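Side-chain contacts in flap endonuclease 1 (Desulfurococcus amylolyticus, PDB 3ORY), which probably cuts 5' flaps from branched DNA, as its relatives do in replication and repair: residues 100-105 against 251-256; 166-171 against 187-192; 239-244 against 292-297. All coordinates share one frame; numbering follows the deposited sequence.

How the contacts relate
Contact 1 opens first along the chain: the chain enters helix 102-125 at residues 100-105 and comes back to it at 251-256, closing a loop of 145 residues. Contact 2 is nested within this loop, folding the start of helix 167-176 against the short helix 189-192 and bringing together the acidic side chains E168, D187 and D189. Contact 3 then begins inside the same loop, at 239-244, but ends beyond it at 292-297, so contacts 1 and 3 cross while contacts 2 and 3 follow in series. E166 is the hub: its carboxylate probably hydrogen-bonds the hydroxyls of Y251 and Y296, tying the nuclease core to the helices around 237-247 and 290-298.

Contact 1. Residues 100-105 against 251-256; sequences LKAREI and YNPDGF
The flat guanidinium of R103 meets the backbone carbonyl of P253 with its edge: the acceptor oxygen lies almost in the guanidinium plane. NH2 donates to P253 O over 2.7 Å, a short but bent bond, with an N-H...O angle of 140°; seen from the carbonyl, the donor sits 30° out of the C=O plane. CG is anti to the backbone N (chi1 177°), and a bend at chi2 swings the long chain round to reach across. NE is held by G12 O, which helps fix the rotation of the group. Beside this bond, A102 CB rests 3.8 Å from P253 CG, and P253 CB lies 3.7 Å from A102 O. Proline suits the second position of the type I turn from N252 to G255 because its ring restrains phi near the value needed there, and G255 ends the turn with a positive phi. The loop thus docks on the first turn of helix 102-125, in the XPG N-terminal domain. A leucine in place of R103 would probably leave P253 O without this donor and the turn less firmly held. Because the acceptor is a main-chain carbonyl, the bond fixes the loop's path at P253, while the proline ring adds apolar contact with A102.

Contact 2. Residues 166-171 against 187-192; sequences EGEAQA and DYDSLL
E168 meets D187, D189 and S190 within the acidic cluster of this PIN-like nuclease fold, an array consistent with the divalent-metal site of flap endonucleases. Along the first segment, E166 comes first, at the N-cap of helix 167-176, its carboxylate turned to the hydroxyls of Y251 and Y296. G167 follows and gives its N to D94 OD1. E168 then carries the contact. The backbone and chi1 set its CB and CG alongside D189 CB, which is 3.6 Å from E168 CB, and a bend at chi2 (-77°) turns the carboxylate to D187. There E168 OE2 stands 2.9 Å from D187 OD1, a close pair of like-charged oxygens with no hydrogen bond between them, their carboxylate planes turned 62° apart; S185 OG hydrogen-bonds the same OE2. The other oxygen, OE1, is buried with no polar partner in the model and lies 3.5 Å from S190 CB. Serine is small enough to let the backbones approach, and its methylene also packs 3.5 Å from E168 O, while its OG turns to S183 OG. D189 likewise sends its OD1 to V13 N. Across the way, D187 OD1 also accepts a weak bond from D189 N at 3.5 Å.

Contact 3. Residues 239-244 against 292-297; sequences NLIDIG and AIKKYF. With PO4 (phosphate ion), chain D.
K294 NZ, at the end of a side chain that passes over I241 and D242, is gripped by several oxygens: it hydrogen-bonds a phosphate ion at O2 over 3.1 Å and at O3, whose place is less sure, and makes a salt bridge to E238. The backbone N atoms of I274 and E275 also bind this ion, which probably came from the crystallisation liquor. Helix 237-247, together with helix 261-271, probably forms the helix-two-turn-helix motif by which flap endonucleases hold duplex DNA, and helix 290-298 packs on it here, the two short segments crossing at 122° with their axes 9.7 Å apart.

Lysine suits its edge position because its chain is both greasy and long. CG stands anti to the backbone N (chi1 179°) and the chain runs straight on until chi3, where it bends (73°) to bring NZ to the phosphate. Along the way, CD passes 3.6 Å from D242 OD1, a contact of methylene with carboxylate; the opposite charges of D242 and K294 stay too far apart for a salt bridge, though they may still attract.

Beside these polar groups the contact turns apolar. I241 slides past F297, its branched side chain spreading over the base of the aromatic residue, while the F297 ring itself stacks on F193 and touches L192. Isoleucine serves well because its beta-branched side chain lets CD1 and CG2 both meet F297 CB, each at 3.7 Å, while CG2 also reaches to 3.8 Å from K294 CA.

Contact 1. Residues 100-105 against 251-256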
loop_
_atom_site.group_PDB
_atom_site.type_symbol
_atom_site.label_atom_id
_atom_site.label_comp_id
_atom_site.label_asym_id
_atom_site.label_seq_id
_atom_site.Cartn_x
_atom_site.Cartn_y
_atom_site.Cartn_z
ATOM N N LEU A 100 7.091 13.966 -4.210
ATOM C CA LEU A 100 6.245 15.106 -3.886
ATOM C C LEU A 100 4.960 14.680 -3.182
ATOM O O LEU A 100 3.990 15.427 -3.161
ATOM C CB LEU A 100 5.940 15.923 -5.154
ATOM C CG LEU A 100 7.169 16.439 -5.915
ATOM C CD1 LEU A 100 6.731 17.165 -7.186
ATOM C CD2 LEU A 100 8.040 17.345 -5.024
ATOM N N LYS A 101 4.970 13.478 -2.605
ATOM C CA LYS A 101 3.843 12.962 -1.837
ATOM C C LYS A 101 4.093 13.268 -0.366
ATOM O O LYS A 101 4.867 12.565 0.299
ATOM C CB LYS A 101 3.715 11.452 -2.048
ATOM C CG LYS A 101 3.245 11.059 -3.462
ATOM C CD LYS A 101 1.785 11.456 -3.645
ATOM C CE LYS A 101 0.850 10.517 -2.898
ATOM N NZ LYS A 101 -0.539 11.071 -2.980
ATOM N N ALA A 102 3.442 14.308 0.144
ATOM C CA ALA A 102 3.802 14.850 1.456
ATOM C C ALA A 102 3.568 13.875 2.618
ATOM O O ALA A 102 4.401 13.771 3.513
ATOM C CB ALA A 102 3.099 16.185 1.703
ATOM N N ARG A 103 2.451 13.153 2.600
ATOM C CA ARG A 103 2.191 12.207 3.674
ATOM C C ARG A 103 3.175 11.021 3.636
ATOM O O ARG A 103 3.708 10.631 4.676
ATOM C CB ARG A 103 0.725 11.750 3.705
ATOM C CG ARG A 103 0.410 10.681 4.780
ATOM C CD ARG A 103 0.581 11.210 6.218
ATOM N NE ARG A 103 0.049 10.257 7.190
ATOM C CZ ARG A 103 -0.067 10.483 8.497
ATOM N NH1 ARG A 103 -0.591 9.544 9.290
ATOM N NH2 ARG A 103 0.321 11.636 9.015
ATOM N N GLU A 104 3.434 10.470 2.451
ATOM C CA GLU A 104 4.385 9.356 2.345
ATOM C C GLU A 104 5.747 9.764 2.879
ATOM O O GLU A 104 6.427 8.973 3.527
ATOM C CB GLU A 104 4.551 8.867 0.900
ATOM C CG GLU A 104 3.364 8.107 0.350
ATOM C CD GLU A 104 3.544 7.745 -1.124
ATOM O OE1 GLU A 104 4.565 8.141 -1.750
ATOM O OE2 GLU A 104 2.653 7.071 -1.660
ATOM N N ILE A 105 6.152 10.999 2.596
ATOM C CA ILE A 105 7.475 11.469 3.030
ATOM C C ILE A 105 7.509 11.647 4.546
ATOM O O ILE A 105 8.496 11.295 5.199
ATOM C CB ILE A 105 7.883 12.764 2.309
ATOM C CG1 ILE A 105 8.191 12.461 0.834
ATOM C CG2 ILE A 105 9.086 13.438 3.015
ATOM C CD1 ILE A 105 8.089 13.663 -0.045
ATOM N N TYR A 251 -2.484 16.967 2.738
ATOM C CA TYR A 251 -2.775 18.395 2.912
ATOM C C TYR A 251 -2.427 18.915 4.314
ATOM O O TYR A 251 -2.526 20.108 4.581
ATOM C CB TYR A 251 -4.247 18.665 2.563
ATOM C CG TYR A 251 -4.553 18.176 1.172
ATOM C CD1 TYR A 251 -4.141 18.903 0.057
ATOM C CD2 TYR A 251 -5.175 16.947 0.972
ATOM C CE1 TYR A 251 -4.365 18.430 -1.239
ATOM C CE2 TYR A 251 -5.416 16.467 -0.312
ATOM C CZ TYR A 251 -5.011 17.214 -1.409
ATOM O OH TYR A 251 -5.249 16.752 -2.669
ATOM N N ASN A 252 -2.050 17.999 5.202
ATOM C CA ASN A 252 -1.630 18.324 6.572
ATOM C C ASN A 252 -0.853 17.121 7.121
ATOM O O ASN A 252 -1.342 16.411 7.984
ATOM C CB ASN A 252 -2.831 18.728 7.471
ATOM C CG ASN A 252 -3.765 17.557 7.820
ATOM O OD1 ASN A 252 -4.169 16.759 6.950
ATOM N ND2 ASN A 252 -4.130 17.465 9.108
ATOM N N PRO A 253 0.362 16.880 6.581
ATOM C CA PRO A 253 1.075 15.602 6.774
ATOM C C PRO A 253 1.406 15.212 8.221
ATOM O O PRO A 253 1.516 14.016 8.526
ATOM C CB PRO A 253 2.364 15.757 5.947
ATOM C CG PRO A 253 2.353 17.107 5.352
ATOM C CD PRO A 253 1.074 17.811 5.677
ATOM N N ASP A 254 1.540 16.195 9.103
ATOM C CA ASP A 254 1.846 15.916 10.507
ATOM C C ASP A 254 0.617 15.602 11.368
ATOM O O ASP A 254 0.756 15.136 12.501
ATOM C CB ASP A 254 2.632 17.076 11.119
ATOM C CG ASP A 254 3.966 17.293 10.431
ATOM O OD1 ASP A 254 4.592 16.295 10.010
ATOM O OD2 ASP A 254 4.390 18.461 10.315
ATOM N N GLY A 255 -0.575 15.843 10.825
ATOM C CA GLY A 255 -1.811 15.723 11.601
ATOM C C GLY A 255 -1.806 16.629 12.824
ATOM O O GLY A 255 -1.237 17.726 12.800
ATOM N N PHE A 256 -2.430 16.163 13.899
ATOM C CA PHE A 256 -2.493 16.930 15.137
ATOM C C PHE A 256 -1.739 16.207 16.248
ATOM O O PHE A 256 -1.855 14.995 16.393
ATOM C CB PHE A 256 -3.950 17.227 15.497
ATOM C CG PHE A 256 -4.630 18.159 14.509
ATOM C CD1 PHE A 256 -4.692 19.530 14.758
ATOM C CD2 PHE A 256 -5.157 17.670 13.310
ATOM C CE1 PHE A 256 -5.301 20.403 13.846
ATOM C CE2 PHE A 256 -5.766 18.529 12.386
ATOM C CZ PHE A 256 -5.841 19.900 12.651
#

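Contact 2. Residues 166-171 against 187-192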
loop_
_atom_site.group_PDB
_atom_site.type_symbol
_atom_site.label_atom_id
_atom_site.label_comp_id
_atom_site.label_asym_id
_atom_site.label_seq_id
_atom_site.Cartn_x
_atom_site.Cartn_y
_atom_site.Cartn_z
ATOM N N GLU A 166 -4.446 11.753 -6.410
ATOM C CA GLU A 166 -4.167 10.635 -5.493
ATOM C C GLU A 166 -4.494 9.269 -6.110
ATOM O O GLU A 166 -5.609 9.058 -6.612
ATOM C CB GLU A 166 -4.940 10.769 -4.168
ATOM C CG GLU A 166 -4.531 11.969 -3.302
ATOM C CD GLU A 166 -5.320 13.230 -3.642
ATOM O OE1 GLU A 166 -6.047 13.239 -4.665
ATOM O OE2 GLU A 166 -5.235 14.206 -2.869
ATOM N N GLY A 167 -3.511 8.361 -6.081
ATOM C CA GLY A 167 -3.681 6.985 -6.538
ATOM C C GLY A 167 -4.798 6.292 -5.781
ATOM O O GLY A 167 -5.630 5.592 -6.382
ATOM N N GLU A 168 -4.829 6.498 -4.464
ATOM C CA GLU A 168 -5.850 5.881 -3.599
ATOM C C GLU A 168 -7.265 6.345 -3.935
ATOM O O GLU A 168 -8.215 5.560 -3.842
ATOM C CB GLU A 168 -5.549 6.150 -2.115
ATOM C CG GLU A 168 -4.205 5.567 -1.627
ATOM C CD GLU A 168 -4.246 4.044 -1.375
ATOM O OE1 GLU A 168 -5.323 3.419 -1.502
ATOM O OE2 GLU A 168 -3.179 3.470 -1.058
ATOM N N ALA A 169 -7.399 7.619 -4.314
ATOM C CA ALA A 169 -8.696 8.193 -4.737
ATOM C C ALA A 169 -9.193 7.602 -6.053
ATOM O O ALA A 169 -10.380 7.307 -6.202
ATOM C CB ALA A 169 -8.570 9.726 -4.877
ATOM N N GLN A 170 -8.286 7.483 -7.024
ATOM C CA GLN A 170 -8.608 6.854 -8.304
ATOM C C GLN A 170 -8.966 5.384 -8.129
ATOM O O GLN A 170 -9.902 4.896 -8.774
ATOM C CB GLN A 170 -7.459 7.006 -9.314
ATOM C CG GLN A 170 -7.790 6.475 -10.722
ATOM C CD GLN A 170 -8.893 7.259 -11.409
ATOM O OE1 GLN A 170 -8.994 8.478 -11.248
ATOM N NE2 GLN A 170 -9.725 6.565 -12.187
ATOM N N ALA A 171 -8.233 4.684 -7.260
ATOM C CA ALA A 171 -8.563 3.289 -6.924
ATOM C C ALA A 171 -10.001 3.191 -6.404
ATOM O O ALA A 171 -10.790 2.385 -6.910
ATOM C CB ALA A 171 -7.571 2.716 -5.889
ATOM N N ASP A 187 -2.701 1.009 3.470
ATOM C CA ASP A 187 -3.385 2.087 4.157
ATOM C C ASP A 187 -4.877 2.104 3.817
ATOM O O ASP A 187 -5.363 1.332 2.974
ATOM C CB ASP A 187 -2.700 3.450 3.962
ATOM C CG ASP A 187 -2.647 3.882 2.523
ATOM O OD1 ASP A 187 -3.620 3.636 1.781
ATOM O OD2 ASP A 187 -1.610 4.473 2.139
ATOM N N TYR A 188 -5.596 2.979 4.501
ATOM C CA TYR A 188 -7.044 2.988 4.469
ATOM C C TYR A 188 -7.579 4.158 3.650
ATOM O O TYR A 188 -8.790 4.422 3.642
ATOM C CB TYR A 188 -7.552 3.043 5.918
ATOM C CG TYR A 188 -7.252 1.769 6.685
ATOM C CD1 TYR A 188 -8.247 0.819 6.930
ATOM C CD2 TYR A 188 -5.961 1.504 7.150
ATOM C CE1 TYR A 188 -7.953 -0.369 7.628
ATOM C CE2 TYR A 188 -5.669 0.346 7.841
ATOM C CZ TYR A 188 -6.660 -0.585 8.082
ATOM O OH TYR A 188 -6.324 -1.732 8.766
ATOM N N ASP A 189 -6.667 4.859 2.973
ATOM C CA ASP A 189 -6.997 6.088 2.233
ATOM C C ASP A 189 -8.135 5.892 1.251
ATOM O O ASP A 189 -8.969 6.773 1.103
ATOM C CB ASP A 189 -5.773 6.604 1.454
ATOM C CG ASP A 189 -4.566 6.905 2.346
ATOM O OD1 ASP A 189 -4.436 6.330 3.449
ATOM O OD2 ASP A 189 -3.718 7.726 1.922
ATOM N N SER A 190 -8.149 4.750 0.561
ATOM C CA SER A 190 -9.172 4.478 -0.443
ATOM C C SER A 190 -10.600 4.437 0.142
ATOM O O SER A 190 -11.546 4.829 -0.538
ATOM C CB SER A 190 -8.845 3.227 -1.283
ATOM O OG SER A 190 -8.986 2.024 -0.543
ATOM N N LEU A 191 -10.740 3.997 1.392
ATOM C CA LEU A 191 -12.022 4.037 2.111
ATOM C C LEU A 191 -12.465 5.469 2.368
ATOM O O LEU A 191 -13.639 5.800 2.184
ATOM C CB LEU A 191 -11.938 3.272 3.435
ATOM C CG LEU A 191 -11.730 1.757 3.297
ATOM C CD1 LEU A 191 -11.469 1.117 4.655
ATOM C CD2 LEU A 191 -12.942 1.099 2.623
ATOM N N LEU A 192 -11.524 6.316 2.774
ATOM C CA LEU A 192 -11.813 7.733 3.011
ATOM C C LEU A 192 -12.281 8.403 1.724
ATOM O O LEU A 192 -13.157 9.267 1.760
ATOM C CB LEU A 192 -10.587 8.461 3.575
ATOM C CG LEU A 192 -10.234 8.479 5.072
ATOM C CD1 LEU A 192 -10.477 7.173 5.768
ATOM C CD2 LEU A 192 -8.754 8.852 5.201
#

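Contact 3. Residues 239-244 against 292-297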
loop_
_atom_site.group_PDB
_atom_site.type_symbol
_atom_site.label_atom_id
_atom_site.label_comp_id
_atom_site.label_asym_id
_atom_site.label_seq_id
_atom_site.Cartn_x
_atom_site.Cartn_y
_atom_site.Cartn_z
ATOM N N ASN A 239 -17.377 11.833 9.197
ATOM C CA ASN A 239 -16.673 11.479 10.440
ATOM C C ASN A 239 -15.403 10.680 10.148
ATOM O O ASN A 239 -14.350 10.961 10.724
ATOM C CB ASN A 239 -17.541 10.628 11.372
ATOM C CG ASN A 239 -18.755 11.368 11.952
ATOM O OD1 ASN A 239 -18.861 12.612 11.958
ATOM N ND2 ASN A 239 -19.685 10.579 12.455
ATOM N N LEU A 240 -15.501 9.680 9.263
ATOM C CA LEU A 240 -14.333 8.854 8.910
ATOM C C LEU A 240 -13.220 9.694 8.274
ATOM O O LEU A 240 -12.032 9.558 8.615
ATOM C CB LEU A 240 -14.724 7.715 7.955
ATOM C CG LEU A 240 -13.600 6.712 7.631
ATOM C CD1 LEU A 240 -13.217 5.899 8.892
ATOM C CD2 LEU A 240 -13.953 5.777 6.491
ATOM N N ILE A 241 -13.607 10.547 7.331
ATOM C CA ILE A 241 -12.658 11.468 6.714
ATOM C C ILE A 241 -12.004 12.349 7.790
ATOM O O ILE A 241 -10.789 12.551 7.784
ATOM C CB ILE A 241 -13.340 12.320 5.620
ATOM C CG1 ILE A 241 -13.695 11.434 4.421
ATOM C CG2 ILE A 241 -12.432 13.485 5.196
ATOM C CD1 ILE A 241 -14.633 12.110 3.384
ATOM N N ASP A 242 -12.806 12.853 8.723
ATOM C CA ASP A 242 -12.278 13.710 9.774
ATOM C C ASP A 242 -11.256 12.972 10.648
ATOM O O ASP A 242 -10.259 13.565 11.073
ATOM C CB ASP A 242 -13.409 14.303 10.627
ATOM C CG ASP A 242 -14.013 15.569 10.001
ATOM O OD1 ASP A 242 -13.513 16.041 8.961
ATOM O OD2 ASP A 242 -14.995 16.101 10.541
ATOM N N ILE A 243 -11.497 11.687 10.904
ATOM C CA ILE A 243 -10.521 10.871 11.621
ATOM C C ILE A 243 -9.185 10.898 10.875
ATOM O O ILE A 243 -8.127 11.123 11.486
ATOM C CB ILE A 243 -11.006 9.420 11.864
ATOM C CG1 ILE A 243 -12.181 9.410 12.852
ATOM C CG2 ILE A 243 -9.866 8.564 12.437
ATOM C CD1 ILE A 243 -12.949 8.087 12.884
ATOM N N GLY A 244 -9.245 10.725 9.554
ATOM C CA GLY A 244 -8.037 10.762 8.723
ATOM C C GLY A 244 -7.298 12.088 8.797
ATOM O O GLY A 244 -6.053 12.116 8.840
ATOM N N ALA A 292 -12.154 22.302 3.961
ATOM C CA ALA A 292 -11.794 22.151 2.551
ATOM C C ALA A 292 -11.180 20.777 2.257
ATOM O O ALA A 292 -11.449 20.179 1.211
ATOM C CB ALA A 292 -10.841 23.282 2.111
ATOM N N ILE A 293 -10.359 20.277 3.181
ATOM C CA ILE A 293 -9.744 18.956 3.021
ATOM C C ILE A 293 -10.822 17.866 3.035
ATOM O O ILE A 293 -10.815 16.976 2.190
ATOM C CB ILE A 293 -8.672 18.655 4.098
ATOM C CG1 ILE A 293 -7.518 19.652 3.996
ATOM C CG2 ILE A 293 -8.134 17.242 3.925
ATOM C CD1 ILE A 293 -6.545 19.620 5.198
ATOM N N LYS A 294 -11.746 17.945 3.988
ATOM C CA LYS A 294 -12.881 17.023 4.034
ATOM C C LYS A 294 -13.677 17.035 2.725
ATOM O O LYS A 294 -13.937 15.976 2.122
ATOM C CB LYS A 294 -13.810 17.371 5.216
ATOM C CG LYS A 294 -15.050 16.458 5.301
ATOM C CD LYS A 294 -15.962 16.807 6.486
ATOM C CE LYS A 294 -16.738 18.112 6.236
ATOM N NZ LYS A 294 -17.697 18.447 7.354
ATOM N N LYS A 295 -14.061 18.228 2.275
ATOM C CA LYS A 295 -14.840 18.347 1.029
ATOM C C LYS A 295 -14.087 17.810 -0.177
ATOM O O LYS A 295 -14.704 17.285 -1.120
ATOM C CB LYS A 295 -15.298 19.791 0.784
ATOM C CG LYS A 295 -16.290 20.303 1.837
ATOM C CD LYS A 295 -16.767 21.725 1.496
ATOM C CE LYS A 295 -17.800 22.232 2.510
ATOM N NZ LYS A 295 -18.933 21.276 2.663
ATOM N N TYR A 296 -12.758 17.954 -0.166
ATOM C CA TYR A 296 -11.948 17.368 -1.232
ATOM C C TYR A 296 -12.018 15.835 -1.191
ATOM O O TYR A 296 -12.248 15.188 -2.216
ATOM C CB TYR A 296 -10.479 17.836 -1.196
ATOM C CG TYR A 296 -9.707 17.140 -2.279
ATOM C CD1 TYR A 296 -9.807 17.566 -3.602
ATOM C CD2 TYR A 296 -8.948 15.993 -2.004
ATOM C CE1 TYR A 296 -9.135 16.903 -4.623
ATOM C CE2 TYR A 296 -8.287 15.317 -3.022
ATOM C CZ TYR A 296 -8.379 15.785 -4.329
ATOM O OH TYR A 296 -7.742 15.121 -5.366
ATOM N N PHE A 297 -11.823 15.254 -0.005
ATOM C CA PHE A 297 -11.955 13.795 0.144
ATOM C C PHE A 297 -13.313 13.283 -0.338
ATOM O O PHE A 297 -13.401 12.200 -0.918
ATOM C CB PHE A 297 -11.683 13.354 1.589
ATOM C CG PHE A 297 -10.217 13.052 1.862
ATOM C CD1 PHE A 297 -9.773 11.736 1.953
ATOM C CD2 PHE A 297 -9.289 14.078 1.999
ATOM C CE1 PHE A 297 -8.418 11.437 2.182
ATOM C CE2 PHE A 297 -7.920 13.795 2.240
ATOM C CZ PHE A 297 -7.496 12.465 2.332
HETATM P P PO4 D . -15.963 19.495 10.363
HETATM O O1 PO4 D . -14.524 19.945 10.243
HETATM O O2 PO4 D . -16.836 20.408 9.549
HETATM O O3 PO4 D . -16.114 18.097 9.845
HETATM O O4 PO4 D . -16.316 19.553 11.827
#